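Local coordinates for protein ribosomal RNA small subunit methyltransferase D (PDB 2FPO) that transfers a methyl group from S-adenosyl-L-methionine to N2 of guanine 966 of 16S rRNA in the assembled 30S particle, at residues V41-L49 with R177-L188. Sequence-based numbering, arbitrary orientation.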
loop_
_atom_site.group_PDB
_atom_site.type_symbol
_atom_site.label_atom_id
_atom_site.label_comp_id
_atom_site.label_asym_id
_atom_site.label_seq_id
_atom_site.Cartn_x
_atom_site.Cartn_y
_atom_site.Cartn_z
ATOM N N VAL A 41 -11.578 -5.777 -4.554
ATOM C CA VAL A 41 -10.373 -5.779 -3.718
ATOM C C VAL A 41 -10.299 -4.517 -2.860
ATOM O O VAL A 41 -10.258 -4.594 -1.629
ATOM C CB VAL A 41 -9.104 -5.906 -4.607
ATOM C CG1 VAL A 41 -7.815 -5.619 -3.809
ATOM C CG2 VAL A 41 -9.076 -7.290 -5.286
ATOM N N ARG A 42 -10.290 -3.357 -3.503
ATOM C CA ARG A 42 -10.171 -2.091 -2.785
ATOM C C ARG A 42 -11.318 -1.908 -1.805
ATOM O O ARG A 42 -11.126 -1.440 -0.680
ATOM C CB ARG A 42 -10.077 -0.903 -3.758
ATOM C CG ARG A 42 -8.661 -0.578 -4.173
ATOM C CD ARG A 42 -8.611 0.666 -5.058
ATOM N NE ARG A 42 -9.188 0.401 -6.371
ATOM C CZ ARG A 42 -9.641 1.332 -7.198
ATOM N NH1 ARG A 42 -9.597 2.614 -6.854
ATOM N NH2 ARG A 42 -10.152 0.979 -8.365
ATOM N N GLU A 43 -12.517 -2.297 -2.239
ATOM C CA GLU A 43 -13.697 -2.233 -1.409
ATOM C C GLU A 43 -13.517 -3.028 -0.125
ATOM O O GLU A 43 -13.734 -2.503 0.966
ATOM C CB GLU A 43 -14.891 -2.736 -2.215
ATOM C CG GLU A 43 -16.221 -2.454 -1.618
ATOM C CD GLU A 43 -17.352 -2.944 -2.534
ATOM O OE1 GLU A 43 -18.308 -2.174 -2.762
ATOM O OE2 GLU A 43 -17.263 -4.088 -3.031
ATOM N N THR A 44 -13.085 -4.274 -0.254
ATOM C CA THR A 44 -12.822 -5.135 0.898
ATOM C C THR A 44 -11.739 -4.539 1.831
ATOM O O THR A 44 -11.944 -4.456 3.048
ATOM C CB THR A 44 -12.403 -6.565 0.430
ATOM O OG1 THR A 44 -13.446 -7.125 -0.366
ATOM C CG2 THR A 44 -12.127 -7.495 1.603
ATOM N N LEU A 45 -10.605 -4.119 1.258
ATOM C CA LEU A 45 -9.491 -3.597 2.042
ATOM C C LEU A 45 -9.883 -2.343 2.836
ATOM O O LEU A 45 -9.569 -2.202 4.027
ATOM C CB LEU A 45 -8.310 -3.239 1.114
ATOM C CG LEU A 45 -7.097 -2.558 1.747
ATOM C CD1 LEU A 45 -6.580 -3.326 3.011
ATOM C CD2 LEU A 45 -5.965 -2.382 0.694
ATOM N N PHE A 46 -10.550 -1.422 2.152
ATOM C CA PHE A 46 -10.882 -0.153 2.755
ATOM C C PHE A 46 -12.058 -0.255 3.695
ATOM O O PHE A 46 -12.167 0.562 4.606
ATOM C CB PHE A 46 -10.940 0.983 1.730
ATOM C CG PHE A 46 -9.571 1.391 1.257
ATOM C CD1 PHE A 46 -8.768 2.234 2.058
ATOM C CD2 PHE A 46 -9.037 0.861 0.074
ATOM C CE1 PHE A 46 -7.496 2.579 1.662
ATOM C CE2 PHE A 46 -7.746 1.205 -0.334
ATOM C CZ PHE A 46 -6.981 2.073 0.447
ATOM N N ASN A 47 -12.891 -1.278 3.528
ATOM C CA ASN A 47 -13.849 -1.618 4.572
ATOM C C ASN A 47 -13.106 -2.106 5.828
ATOM O O ASN A 47 -13.429 -1.664 6.933
ATOM C CB ASN A 47 -14.908 -2.610 4.071
ATOM C CG ASN A 47 -15.816 -2.018 2.967
ATOM O OD1 ASN A 47 -15.732 -0.833 2.626
ATOM N ND2 ASN A 47 -16.680 -2.863 2.399
ATOM N N TRP A 48 -12.091 -2.967 5.660
ATOM C CA TRP A 48 -11.265 -3.397 6.830
ATOM C C TRP A 48 -10.567 -2.219 7.530
ATOM O O TRP A 48 -10.377 -2.231 8.746
ATOM C CB TRP A 48 -10.157 -4.391 6.446
ATOM C CG TRP A 48 -10.586 -5.760 5.933
ATOM C CD1 TRP A 48 -11.784 -6.399 6.139
ATOM C CD2 TRP A 48 -9.792 -6.644 5.139
ATOM N NE1 TRP A 48 -11.778 -7.638 5.514
ATOM C CE2 TRP A 48 -10.563 -7.813 4.902
ATOM C CE3 TRP A 48 -8.487 -6.577 4.631
ATOM C CZ2 TRP A 48 -10.069 -8.903 4.168
ATOM C CZ3 TRP A 48 -8.005 -7.639 3.891
ATOM C CH2 TRP A 48 -8.800 -8.801 3.666
ATOM N N LEU A 49 -10.150 -1.230 6.737
ATOM C CA LEU A 49 -9.368 -0.076 7.207
ATOM C C LEU A 49 -10.205 1.120 7.648
ATOM O O LEU A 49 -9.661 2.102 8.138
ATOM C CB LEU A 49 -8.414 0.379 6.088
ATOM C CG LEU A 49 -7.244 -0.574 5.783
ATOM C CD1 LEU A 49 -6.380 -0.017 4.662
ATOM C CD2 LEU A 49 -6.405 -0.863 7.028
ATOM N N ARG A 177 -6.851 -9.799 9.164
ATOM C CA ARG A 177 -7.965 -10.086 8.230
ATOM C C ARG A 177 -7.438 -10.923 7.076
ATOM O O ARG A 177 -6.267 -10.836 6.729
ATOM C CB ARG A 177 -8.574 -8.803 7.631
ATOM C CG ARG A 177 -9.117 -7.777 8.638
ATOM C CD ARG A 177 -10.375 -8.285 9.359
ATOM N NE ARG A 177 -10.864 -7.303 10.327
ATOM C CZ ARG A 177 -10.676 -7.364 11.647
ATOM N NH1 ARG A 177 -9.988 -8.368 12.178
ATOM N NH2 ARG A 177 -11.184 -6.417 12.447
ATOM N N GLU A 178 -8.313 -11.714 6.470
ATOM C CA GLU A 178 -7.972 -12.499 5.281
ATOM C C GLU A 178 -9.174 -12.746 4.356
ATOM O O GLU A 178 -10.244 -13.076 4.816
ATOM C CB GLU A 178 -7.335 -13.838 5.667
ATOM C CG GLU A 178 -6.805 -14.606 4.443
ATOM C CD GLU A 178 -6.280 -15.986 4.778
ATOM O OE1 GLU A 178 -7.083 -16.840 5.190
ATOM O OE2 GLU A 178 -5.064 -16.226 4.608
ATOM N N LYS A 179 -8.975 -12.581 3.057
ATOM C CA LYS A 179 -9.975 -12.954 2.073
ATOM C C LYS A 179 -9.276 -13.695 0.950
ATOM O O LYS A 179 -8.258 -13.244 0.430
ATOM C CB LYS A 179 -10.676 -11.728 1.492
ATOM C CG LYS A 179 -11.760 -12.068 0.469
ATOM C CD LYS A 179 -12.394 -10.822 -0.124
ATOM C CE LYS A 179 -13.707 -11.180 -0.831
ATOM N NZ LYS A 179 -14.501 -9.978 -1.271
ATOM N N VAL A 180 -9.828 -14.838 0.575
ATOM C CA VAL A 180 -9.352 -15.550 -0.599
ATOM C C VAL A 180 -10.390 -15.432 -1.707
ATOM O O VAL A 180 -11.559 -15.744 -1.508
ATOM C CB VAL A 180 -8.984 -17.019 -0.274
ATOM C CG1 VAL A 180 -8.535 -17.754 -1.520
ATOM C CG2 VAL A 180 -7.878 -17.052 0.779
ATOM N N ALA A 181 -9.957 -14.922 -2.856
ATOM C CA ALA A 181 -10.807 -14.827 -4.037
ATOM C C ALA A 181 -9.992 -15.172 -5.271
ATOM O O ALA A 181 -8.982 -14.528 -5.578
ATOM C CB ALA A 181 -11.416 -13.436 -4.169
ATOM N N GLY A 182 -10.448 -16.201 -5.970
ATOM C CA GLY A 182 -9.733 -16.730 -7.120
ATOM C C GLY A 182 -8.450 -17.419 -6.697
ATOM O O GLY A 182 -8.422 -18.258 -5.788
ATOM N N GLN A 183 -7.382 -17.044 -7.373
ATOM C CA GLN A 183 -6.070 -17.597 -7.114
ATOM C C GLN A 183 -5.328 -16.789 -6.036
ATOM O O GLN A 183 -4.164 -17.062 -5.785
ATOM C CB GLN A 183 -5.264 -17.581 -8.423
ATOM C CG GLN A 183 -5.297 -16.205 -9.137
ATOM C CD GLN A 183 -4.284 -16.050 -10.277
ATOM O OE1 GLN A 183 -3.496 -15.097 -10.291
ATOM N NE2 GLN A 183 -4.322 -16.972 -11.248
ATOM N N VAL A 184 -5.989 -15.801 -5.414
ATOM C CA VAL A 184 -5.268 -14.769 -4.617
ATOM C C VAL A 184 -5.721 -14.653 -3.154
ATOM O O VAL A 184 -6.911 -14.643 -2.854
ATOM C CB VAL A 184 -5.327 -13.358 -5.281
ATOM C CG1 VAL A 184 -4.351 -12.394 -4.605
ATOM C CG2 VAL A 184 -5.013 -13.436 -6.764
ATOM N N ALA A 185 -4.750 -14.557 -2.254
ATOM C CA ALA A 185 -5.027 -14.335 -0.843
ATOM C C ALA A 185 -4.728 -12.889 -0.491
ATOM O O ALA A 185 -3.626 -12.392 -0.713
ATOM C CB ALA A 185 -4.237 -15.296 0.028
ATOM N N TYR A 186 -5.745 -12.209 0.029
ATOM C CA TYR A 186 -5.637 -10.807 0.433
ATOM C C TYR A 186 -5.613 -10.789 1.948
ATOM O O TYR A 186 -6.546 -11.255 2.580
ATOM C CB TYR A 186 -6.833 -10.023 -0.097
ATOM C CG TYR A 186 -7.016 -10.159 -1.594
ATOM C CD1 TYR A 186 -6.367 -9.284 -2.474
ATOM C CD2 TYR A 186 -7.833 -11.157 -2.132
ATOM C CE1 TYR A 186 -6.521 -9.407 -3.829
ATOM C CE2 TYR A 186 -7.997 -11.278 -3.501
ATOM C CZ TYR A 186 -7.341 -10.386 -4.337
ATOM O OH TYR A 186 -7.463 -10.500 -5.691
ATOM N N ARG A 187 -4.536 -10.281 2.533
ATOM C CA ARG A 187 -4.354 -10.374 3.986
ATOM C C ARG A 187 -3.994 -9.019 4.620
ATOM O O ARG A 187 -3.385 -8.166 3.987
ATOM C CB ARG A 187 -3.275 -11.401 4.320
ATOM C CG ARG A 187 -3.606 -12.813 3.865
ATOM C CD ARG A 187 -2.456 -13.774 4.153
ATOM N NE ARG A 187 -2.844 -15.134 3.798
ATOM C CZ ARG A 187 -2.324 -15.827 2.794
ATOM N NH1 ARG A 187 -1.383 -15.303 2.037
ATOM N NH2 ARG A 187 -2.741 -17.054 2.561
ATOM N N LEU A 188 -4.367 -8.862 5.879
ATOM C CA LEU A 188 -3.997 -7.715 6.679
ATOM C C LEU A 188 -3.402 -8.222 7.981
ATOM O O LEU A 188 -4.027 -9.024 8.679
ATOM C CB LEU A 188 -5.213 -6.818 6.916
ATOM C CG LEU A 188 -4.983 -5.410 7.477
ATOM C CD1 LEU A 188 -4.174 -4.525 6.523
ATOM C CD2 LEU A 188 -6.335 -4.795 7.782
#
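Trp48 lays its indole against the hairpin, where Arg177 CB sits 3.5 Å from the centroid of the six-membered ring, a CH-pi contact almost on the ring normal. Arg177 then bends at chi2 (-69°), which carries CG and CD on over the five-membered ring toward Trp48 CD1. The opposite face rests on Thr44 CG2, one helical turn earlier, so the indole is sandwiched between its own helix and the strand. Its far edge butts against the face of the hairpin where Lys179 pairs with Tyr186: Trp48 CH2 lies 3.5 Å from Tyr186 O, near the ring plane, beside the backbone bond that Lys179 N makes to that same oxygen. Without the indole, with an alanine here, a gap is likely to open between helix and hairpin, and the aliphatic part of Arg177 would lose the ring it lies on. Lys179 runs out fully extended past Thr44, and its NZ donates to Thr44 OG1 at 3.2 Å; that hydroxyl also bonds Arg40 O within the helix. On the buried flank, Leu188 CD2 meets Leu49 CD2 at 4.0 Å, while toward the start of the helix Val41 CG2 touches Tyr186 CE1 at 3.6 Å. Farther out, Tyr157 of the neighbouring strand packs on Val41, Leu45 and Tyr186. On the other side of the hairpin, Arg187 NE grips Glu178 OE2 (2.6 Å) in a cross-strand salt bridge. Residues 41-49 run nearly along strand 184-188, at 18°, and the helix packs on one face of the antiparallel hairpin that closes one edge of the seven-stranded sheet, whose 3-2-1-4-5-7-6 order marks the Rossmann-like fold of class I S-adenosylmethionine-dependent methyltransferases.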